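Side-chain contacts in 3-oxo-glucose-6-phosphate:glutamate aminotransferase (Bacillus subtilis subsp. subtilis, PDB 4K2M), which catalyses the pyridoxal phosphate-dependent, reversible transamination between 3-dehydro-glucose 6-phosphate and glutamate that yields kanosamine 6-phosphate in the biosynthesis of the antibiotic kanosamine: residues Leu330-Leu333 and Gln334-Tyr338; Gln388-Pro391 and Leu392-Asp395; Thr405-Ala408 and His409-Val412; Ser420-Leu423 and Glu424-Asp427. All coordinates share one frame; numbering follows the deposited sequence.

Interaction 1. Residues Leu330-Leu333 and Gln334-Tyr338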
# COMPACT_ATOMS: atom_id res chain seq x y z
N LEU A 330 38.46 -7.33 -10.72
CA LEU A 330 38.62 -6.05 -11.41
C LEU A 330 39.77 -5.24 -10.84
O LEU A 330 40.01 -4.12 -11.28
CB LEU A 330 37.34 -5.21 -11.34
CG LEU A 330 36.12 -5.82 -12.04
CD1 LEU A 330 34.92 -4.93 -11.80
CD2 LEU A 330 36.37 -5.99 -13.54
N ALA A 331 40.48 -5.81 -9.88
CA ALA A 331 41.54 -5.10 -9.13
C ALA A 331 42.51 -4.30 -10.00
O ALA A 331 42.86 -3.17 -9.67
CB ALA A 331 42.31 -6.08 -8.27
N GLU A 332 42.96 -4.91 -11.09
CA GLU A 332 43.98 -4.28 -11.94
C GLU A 332 43.50 -2.94 -12.47
O GLU A 332 44.28 -1.99 -12.57
CB GLU A 332 44.35 -5.20 -13.10
CG GLU A 332 45.54 -4.71 -13.91
CD GLU A 332 45.65 -5.38 -15.28
OE1 GLU A 332 45.35 -6.59 -15.40
OE2 GLU A 332 46.02 -4.68 -16.25
N LEU A 333 42.21 -2.86 -12.81
CA LEU A 333 41.67 -1.62 -13.37
C LEU A 333 41.73 -0.49 -12.35
O LEU A 333 41.89 0.69 -12.70
CB LEU A 333 40.24 -1.81 -13.87
CG LEU A 333 40.05 -2.78 -15.04
CD1 LEU A 333 38.57 -2.97 -15.37
CD2 LEU A 333 40.80 -2.27 -16.27
N GLN A 334 41.63 -0.83 -11.07
CA GLN A 334 41.75 0.17 -10.02
C GLN A 334 43.22 0.46 -9.70
O GLN A 334 43.59 1.60 -9.47
CB GLN A 334 41.02 -0.25 -8.75
CG GLN A 334 41.29 0.69 -7.57
CD GLN A 334 40.42 0.38 -6.36
OE1 GLN A 334 39.51 1.14 -6.03
NE2 GLN A 334 40.69 -0.74 -5.71
N ASN A 335 44.05 -0.58 -9.69
CA ASN A 335 45.48 -0.40 -9.43
C ASN A 335 46.14 0.55 -10.43
O ASN A 335 47.08 1.26 -10.09
CB ASN A 335 46.20 -1.75 -9.44
CG ASN A 335 45.75 -2.67 -8.33
OD1 ASN A 335 45.21 -2.22 -7.32
ND2 ASN A 335 45.96 -3.97 -8.51
N LYS A 336 45.64 0.53 -11.66
CA LYS A 336 46.17 1.38 -12.72
C LYS A 336 45.43 2.70 -12.84
O LYS A 336 45.68 3.47 -13.77
CB LYS A 336 46.13 0.65 -14.06
CG LYS A 336 47.07 -0.55 -14.10
CD LYS A 336 47.19 -1.11 -15.51
CE LYS A 336 48.06 -2.35 -15.53
NZ LYS A 336 47.90 -3.09 -16.81
N GLY A 337 44.52 2.94 -11.90
CA GLY A 337 43.83 4.22 -11.80
C GLY A 337 42.73 4.45 -12.81
O GLY A 337 42.30 5.59 -13.00
N TYR A 338 42.25 3.39 -13.46
CA TYR A 338 41.19 3.57 -14.47
C TYR A 338 39.79 3.63 -13.85
O TYR A 338 38.91 4.30 -14.37
CB TYR A 338 41.24 2.48 -15.53
CG TYR A 338 42.59 2.31 -16.19
CD1 TYR A 338 43.03 1.07 -16.64
CD2 TYR A 338 43.43 3.41 -16.39
CE1 TYR A 338 44.26 0.91 -17.24
CE2 TYR A 338 44.67 3.26 -16.99
CZ TYR A 338 45.08 2.01 -17.42
OH TYR A 338 46.31 1.87 -18.02
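Tyr-338 N reaches back five residues and bonds to Leu-333 O at 2.8 Å, closing a Schellman motif at the end of the short helix 331-335. Gly-337 is its C-prime residue and has a positive phi of 77°. Its own N bonds to Gln-334 O, the inner bond of the motif. The chain thus turns sharply off the helix axis, and Leu-333 O and Gln-334 O both keep a donor. The turn also brings the Tyr-338 ring back toward the helix. Leu-333 and Tyr-338 cross at about a right angle, with Leu-333 CD2 4.0 Å from Tyr-338 CD1. Lys-336 CB lies over one face of the ring, offset toward its rim.

Glu-332 and Lys-336 lie side by side and point the same way. Both chains are extended. The CG of Glu-332 is anti to N (chi1 -171°), which carries the carboxylate along the lysine. Glu-332 OE2 and Lys-336 NZ form a salt bridge; the modelled 2.5 Å is unusually short, and its exact value is doubtful. The ammonium comes from the anti side of OE2, out of the carboxylate plane. Lys-438 is a second cationic partner of the same oxygen.

Gln-334 turns its OE1 to Leu-341 N, in the loop that follows. Leu-330 and Leu-333 pack on Phe-434 and Tyr-338 on Ile-441, so this short helix, which follows helix 312-329, rests against the C-terminal helix 423-441.

Interaction 2. Residues Gln388-Pro391 and Leu392-Asp395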
# COMPACT_ATOMS: atom_id res chain seq x y z
N GLN A 388 16.42 18.41 -9.65
CA GLN A 388 15.13 18.01 -10.22
C GLN A 388 14.41 19.26 -10.75
O GLN A 388 14.49 20.33 -10.16
CB GLN A 388 14.26 17.32 -9.17
CG GLN A 388 14.75 15.94 -8.70
CD GLN A 388 14.44 14.82 -9.69
OE1 GLN A 388 13.98 15.07 -10.81
NE2 GLN A 388 14.69 13.57 -9.27
N LYS A 389 13.71 19.12 -11.87
CA LYS A 389 13.08 20.30 -12.48
C LYS A 389 11.66 20.51 -11.96
O LYS A 389 10.68 20.24 -12.65
CB LYS A 389 13.10 20.18 -14.01
CG LYS A 389 14.49 20.44 -14.62
CD LYS A 389 14.60 19.85 -16.03
CE LYS A 389 15.79 20.43 -16.81
NZ LYS A 389 17.12 20.02 -16.26
N THR A 390 11.58 20.98 -10.72
CA THR A 390 10.30 21.20 -10.06
C THR A 390 10.23 22.65 -9.61
O THR A 390 11.26 23.31 -9.46
CB THR A 390 10.17 20.29 -8.81
OG1 THR A 390 11.12 20.72 -7.81
CG2 THR A 390 10.43 18.84 -9.15
N PRO A 391 9.01 23.16 -9.37
CA PRO A 391 8.92 24.54 -8.89
C PRO A 391 9.68 24.74 -7.56
O PRO A 391 10.36 25.76 -7.38
CB PRO A 391 7.42 24.73 -8.68
CG PRO A 391 6.79 23.82 -9.72
CD PRO A 391 7.70 22.59 -9.73
N LEU A 392 9.58 23.78 -6.65
CA LEU A 392 10.31 23.88 -5.38
C LEU A 392 11.81 24.06 -5.60
O LEU A 392 12.45 24.94 -5.01
CB LEU A 392 10.06 22.62 -4.54
CG LEU A 392 10.85 22.55 -3.23
CD1 LEU A 392 10.44 23.67 -2.28
CD2 LEU A 392 10.66 21.19 -2.56
N VAL A 393 12.39 23.23 -6.45
CA VAL A 393 13.84 23.30 -6.67
C VAL A 393 14.21 24.62 -7.32
O VAL A 393 15.15 25.29 -6.90
CB VAL A 393 14.32 22.13 -7.52
CG1 VAL A 393 15.74 22.40 -8.01
CG2 VAL A 393 14.27 20.83 -6.71
N GLN A 394 13.44 25.01 -8.33
CA GLN A 394 13.69 26.27 -9.02
C GLN A 394 13.59 27.45 -8.06
O GLN A 394 14.41 28.37 -8.10
CB GLN A 394 12.69 26.45 -10.16
CG GLN A 394 12.85 25.46 -11.30
CD GLN A 394 11.77 25.62 -12.35
OE1 GLN A 394 11.95 26.33 -13.34
NE2 GLN A 394 10.63 24.97 -12.14
N ASP A 395 12.59 27.42 -7.18
CA ASP A 395 12.31 28.56 -6.31
C ASP A 395 13.19 28.63 -5.07
O ASP A 395 13.49 29.71 -4.58
CB ASP A 395 10.83 28.57 -5.87
CG ASP A 395 9.86 28.72 -7.04
OD1 ASP A 395 10.27 29.20 -8.11
OD2 ASP A 395 8.67 28.36 -6.87
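Thr-390 and Val-393 meet at the first turn of helix 391-396, where Thr-390 is the N-cap. Their side chains cross obliquely. The threonine hydroxyl sits between its own N and carbonyl carbon (chi1 67°), and from there it faces the first turn. Val-393 N donates to Thr-390 OG1 at 3.1 Å, a nearly straight capping bond of 163°. The valine branch beside its backbone N, CG2, lies 3.3 Å from the same OG1. CB and CG1 of Val-393 each lie 3.2 Å from Gln-388 O.

Gln-394 meets the carbonyl of the cap residue instead of its hydroxyl. Its CG lies beside the backbone N (chi1 -67°), which brings the extended chain alongside Thr-390 O, with CG 3.2 Å away. Thr-390 O accepts a straight bond from Gln-394 N at 3.0 Å. The amide NE2 of Gln-394 adds a weak bond to that oxygen.

The second subunit shares this helix start. Asn-290 of that subunit accepts from Leu-392 N through OD1, and its Ile-289 packs on Thr-390. The Gln-388 amide bonds to Lys-287 N and Asn-285 O of the second subunit. Lys-389, between Gln-388 and the cap, is the centre of an inverse gamma turn. In the next step of the helix, Asp-395 N donates to Pro-391 O at 2.8 Å, while the aspartate CG lies 3.0 Å from that oxygen.

Interaction 3. Residues Thr405-Ala408 and His409-Val412. With EDO (1,2-ethanediol), chain G.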
# COMPACT_ATOMS: atom_id res chain seq x y z
N THR A 405 28.97 15.36 -4.14
CA THR A 405 27.80 14.62 -4.60
C THR A 405 27.71 14.72 -6.11
O THR A 405 27.49 13.72 -6.78
CB THR A 405 26.52 15.19 -4.00
OG1 THR A 405 26.61 15.18 -2.57
CG2 THR A 405 25.28 14.41 -4.45
N GLU A 406 27.89 15.92 -6.65
CA GLU A 406 27.79 16.12 -8.09
C GLU A 406 28.89 15.39 -8.87
O GLU A 406 28.64 14.79 -9.92
CB GLU A 406 27.76 17.62 -8.42
CG GLU A 406 26.43 18.30 -8.07
CD GLU A 406 26.59 19.80 -7.84
OE1 GLU A 406 27.52 20.37 -8.45
OE2 GLU A 406 25.82 20.40 -7.04
N LYS A 407 30.11 15.43 -8.35
CA LYS A 407 31.22 14.75 -9.01
C LYS A 407 31.01 13.23 -8.96
O LYS A 407 31.10 12.56 -9.99
CB LYS A 407 32.56 15.14 -8.38
CG LYS A 407 33.80 14.54 -9.06
CD LYS A 407 33.79 14.81 -10.57
CE LYS A 407 35.06 14.27 -11.25
NZ LYS A 407 35.03 14.48 -12.73
N ALA A 408 30.68 12.70 -7.79
CA ALA A 408 30.49 11.25 -7.67
C ALA A 408 29.31 10.79 -8.53
O ALA A 408 29.34 9.72 -9.14
CB ALA A 408 30.27 10.86 -6.22
N HIS A 409 28.27 11.61 -8.57
CA HIS A 409 27.09 11.33 -9.37
C HIS A 409 27.42 11.17 -10.86
O HIS A 409 26.77 10.39 -11.57
CB HIS A 409 26.09 12.48 -9.21
CG HIS A 409 24.88 12.34 -10.07
ND1 HIS A 409 24.02 11.27 -9.98
CD2 HIS A 409 24.38 13.15 -11.04
CE1 HIS A 409 23.04 11.42 -10.85
NE2 HIS A 409 23.23 12.55 -11.51
N SER A 410 28.42 11.91 -11.33
CA SER A 410 28.82 11.87 -12.74
C SER A 410 29.75 10.70 -13.04
O SER A 410 30.00 10.37 -14.21
CB SER A 410 29.51 13.19 -13.14
OG SER A 410 30.81 13.25 -12.58
N GLN A 411 30.26 10.05 -12.00
CA GLN A 411 31.25 8.99 -12.18
C GLN A 411 30.69 7.60 -11.93
O GLN A 411 31.23 6.61 -12.44
CB GLN A 411 32.43 9.20 -11.24
CG GLN A 411 33.31 10.38 -11.59
CD GLN A 411 34.55 10.41 -10.74
OE1 GLN A 411 34.52 10.89 -9.61
NE2 GLN A 411 35.63 9.83 -11.25
N VAL A 412 29.63 7.52 -11.14
CA VAL A 412 29.21 6.22 -10.61
C VAL A 412 28.59 5.36 -11.70
O VAL A 412 27.87 5.85 -12.59
CB VAL A 412 28.22 6.38 -9.41
CG1 VAL A 412 26.90 6.98 -9.87
CG2 VAL A 412 28.00 5.02 -8.70
C1 EDO G . 24.89 8.92 -7.75
O1 EDO G . 24.09 10.08 -7.53
C2 EDO G . 25.88 8.73 -6.61
O2 EDO G . 25.15 8.33 -5.44
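The imidazole of His-409 is met at its edge by an ethanediol, probably left from the crystallisation liquor. His-409 ND1 and O1 of the diol share a hydrogen bond of 2.7 Å, and either could be the donor. The diol carbon C1 lies in the ring plane and also touches Val-412 CG1 at 3.5 Å. Tyr-201 and Asn-151 bind the same diol, and the ring's other nitrogen, NE2, has a weak bond to Pro-382 O. The backbone carbonyl oxygens of Thr-405 and Glu-406 stand obliquely to the ring, with Thr-405 O 3.1 Å from His-409 CB.

These residues form the C-terminal part of helix 403-411, with strand 412-415 next in the chain. Ser-410 turns its hydroxyl back to the helix backbone, between its own N and carbonyl carbon (chi1 74°). Ser-410 OG donates to Lys-407 O at 2.7 Å. The Lys-407 chain bends at chi2 and crosses the Gln-411 side chain at a slant. Its CE lies 3.8 Å from Gln-411 OE1. Thr-359 bonds to both Ser-410 OG and Lys-407 NZ, and Gln-411 NE2 to Val-357 O. Ala-408 O takes Gln-411 N at 3.0 Å, with the donor well above the carbonyl plane, and Val-412 N adds a weak bond.

Interaction 4. Residues Ser420-Leu423 and Glu424-Asp427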
# COMPACT_ATOMS: atom_id res chain seq x y z
N SER A 420 20.49 -14.27 -7.61
CA SER A 420 20.39 -15.30 -8.65
C SER A 420 21.23 -15.02 -9.90
O SER A 420 21.12 -15.73 -10.91
CB SER A 420 18.94 -15.56 -9.05
OG SER A 420 18.25 -16.23 -8.01
N PHE A 421 22.07 -13.99 -9.83
CA PHE A 421 22.99 -13.67 -10.91
C PHE A 421 23.98 -14.83 -11.04
O PHE A 421 24.34 -15.46 -10.04
CB PHE A 421 23.73 -12.41 -10.51
CG PHE A 421 24.55 -11.77 -11.61
CD1 PHE A 421 24.01 -11.56 -12.87
CD2 PHE A 421 25.84 -11.32 -11.34
CE1 PHE A 421 24.76 -10.92 -13.87
CE2 PHE A 421 26.59 -10.67 -12.32
CZ PHE A 421 26.05 -10.48 -13.59
N THR A 422 24.41 -15.16 -12.26
CA THR A 422 25.33 -16.28 -12.42
C THR A 422 26.75 -15.78 -12.52
O THR A 422 27.00 -14.65 -12.94
CB THR A 422 25.00 -17.17 -13.65
OG1 THR A 422 25.15 -16.40 -14.85
CG2 THR A 422 23.59 -17.71 -13.57
N LEU A 423 27.71 -16.62 -12.13
CA LEU A 423 29.10 -16.22 -12.20
C LEU A 423 29.57 -16.12 -13.65
O LEU A 423 30.43 -15.30 -13.97
CB LEU A 423 29.99 -17.18 -11.43
CG LEU A 423 29.63 -17.34 -9.96
CD1 LEU A 423 30.64 -18.27 -9.29
CD2 LEU A 423 29.61 -15.99 -9.27
N GLU A 424 29.00 -16.94 -14.53
CA GLU A 424 29.35 -16.83 -15.94
C GLU A 424 28.87 -15.52 -16.58
O GLU A 424 29.56 -14.94 -17.42
CB GLU A 424 28.88 -18.07 -16.73
CG GLU A 424 27.37 -18.30 -16.76
CD GLU A 424 26.91 -19.28 -15.67
OE1 GLU A 424 27.63 -19.47 -14.67
OE2 GLU A 424 25.81 -19.86 -15.83
N GLU A 425 27.71 -15.02 -16.16
CA GLU A 425 27.32 -13.67 -16.56
C GLU A 425 28.29 -12.64 -15.98
O GLU A 425 28.67 -11.68 -16.65
CB GLU A 425 25.92 -13.34 -16.07
CG GLU A 425 24.80 -14.01 -16.83
CD GLU A 425 23.48 -13.86 -16.08
OE1 GLU A 425 23.31 -14.50 -15.02
OE2 GLU A 425 22.62 -13.10 -16.56
N GLN A 426 28.65 -12.82 -14.71
CA GLN A 426 29.58 -11.89 -14.09
C GLN A 426 30.93 -11.88 -14.83
O GLN A 426 31.52 -10.81 -15.02
CB GLN A 426 29.78 -12.19 -12.60
CG GLN A 426 30.58 -11.11 -11.89
CD GLN A 426 30.83 -11.44 -10.44
OE1 GLN A 426 31.20 -12.57 -10.11
NE2 GLN A 426 30.62 -10.47 -9.56
N ASP A 427 31.39 -13.06 -15.26
CA ASP A 427 32.60 -13.15 -16.09
C ASP A 427 32.50 -12.23 -17.30
O ASP A 427 33.46 -11.52 -17.63
CB ASP A 427 32.84 -14.59 -16.59
CG ASP A 427 33.21 -15.55 -15.48
OD1 ASP A 427 33.62 -15.10 -14.39
OD2 ASP A 427 33.11 -16.78 -15.72
O HOH W 1 26.92 -19.29 -11.92
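Glu-425 OE1 is gripped by two donors of Thr-422, the backbone N and the hydroxyl. Together the two residues form a capping box at the start of helix 423-441, with Thr-422 as the N-cap. Thr-422 OG1 donates to Glu-425 OE1 at 2.7 Å and uses the anti lone pair. Thr-422 N reaches the same oxygen at 3.0 Å, 26° out of the carboxylate plane. In return, Glu-425 N donates to Thr-422 OG1 at 3.2 Å. The threonine hydroxyl is placed for both roles by lying between its own N and carbonyl carbon (chi1 63°). Arg-76 forms a salt bridge to Glu-425 OE1, which would probably help keep the carboxylate ionised.

Phe-421 packs against the first turn beside the box. Its ring plane and the Glu-425 carboxylate are 47° apart, and its CE1 lies 3.5 Å from Glu-425 CB. CE2, on the other side of CZ, is equally near Gln-426 CB. The Gln-426 side chain crosses the phenyl at about a right angle. Its amide bonds to Arg-325 and to Leu-322 O of helix 312-329, on which Phe-421 and Leu-423 both pack.

Glu-424 bends at chi2 and folds over Thr-422, with its CD 3.5 Å from Thr-422 CB. Arg-64 pairs with Glu-424 OE2, and Arg-325 and Tyr-60 hold the Asp-427 carboxylate. One water joins Leu-423 to Glu-424: it accepts from Leu-423 N at 2.8 Å and donates to Glu-424 OE1 at 2.8 Å.

All four contacts lie in the part of the chain that follows the large mixed sheet. Interactions 2 and 4 are helix starts capped by threonine, while interaction 1 is a helix end and interaction 3 passes from helix into strand. The centres of interactions 1 and 3 are 19 Å apart, and those of 2 and 3 are 20 Å apart. Interaction 4 starts helix 423-441, and interaction 1 packs on it, with centres 21 Å apart. Interactions 2 and 3 approach the active site: the side chains of Gln-388 and His-409 are about 7 and 6 Å from that of substrate-binding Tyr-381. The bound aldimine is about 12 Å from the Gln-388 side chain. Interactions 1 and 4 lie away from the annotated sites.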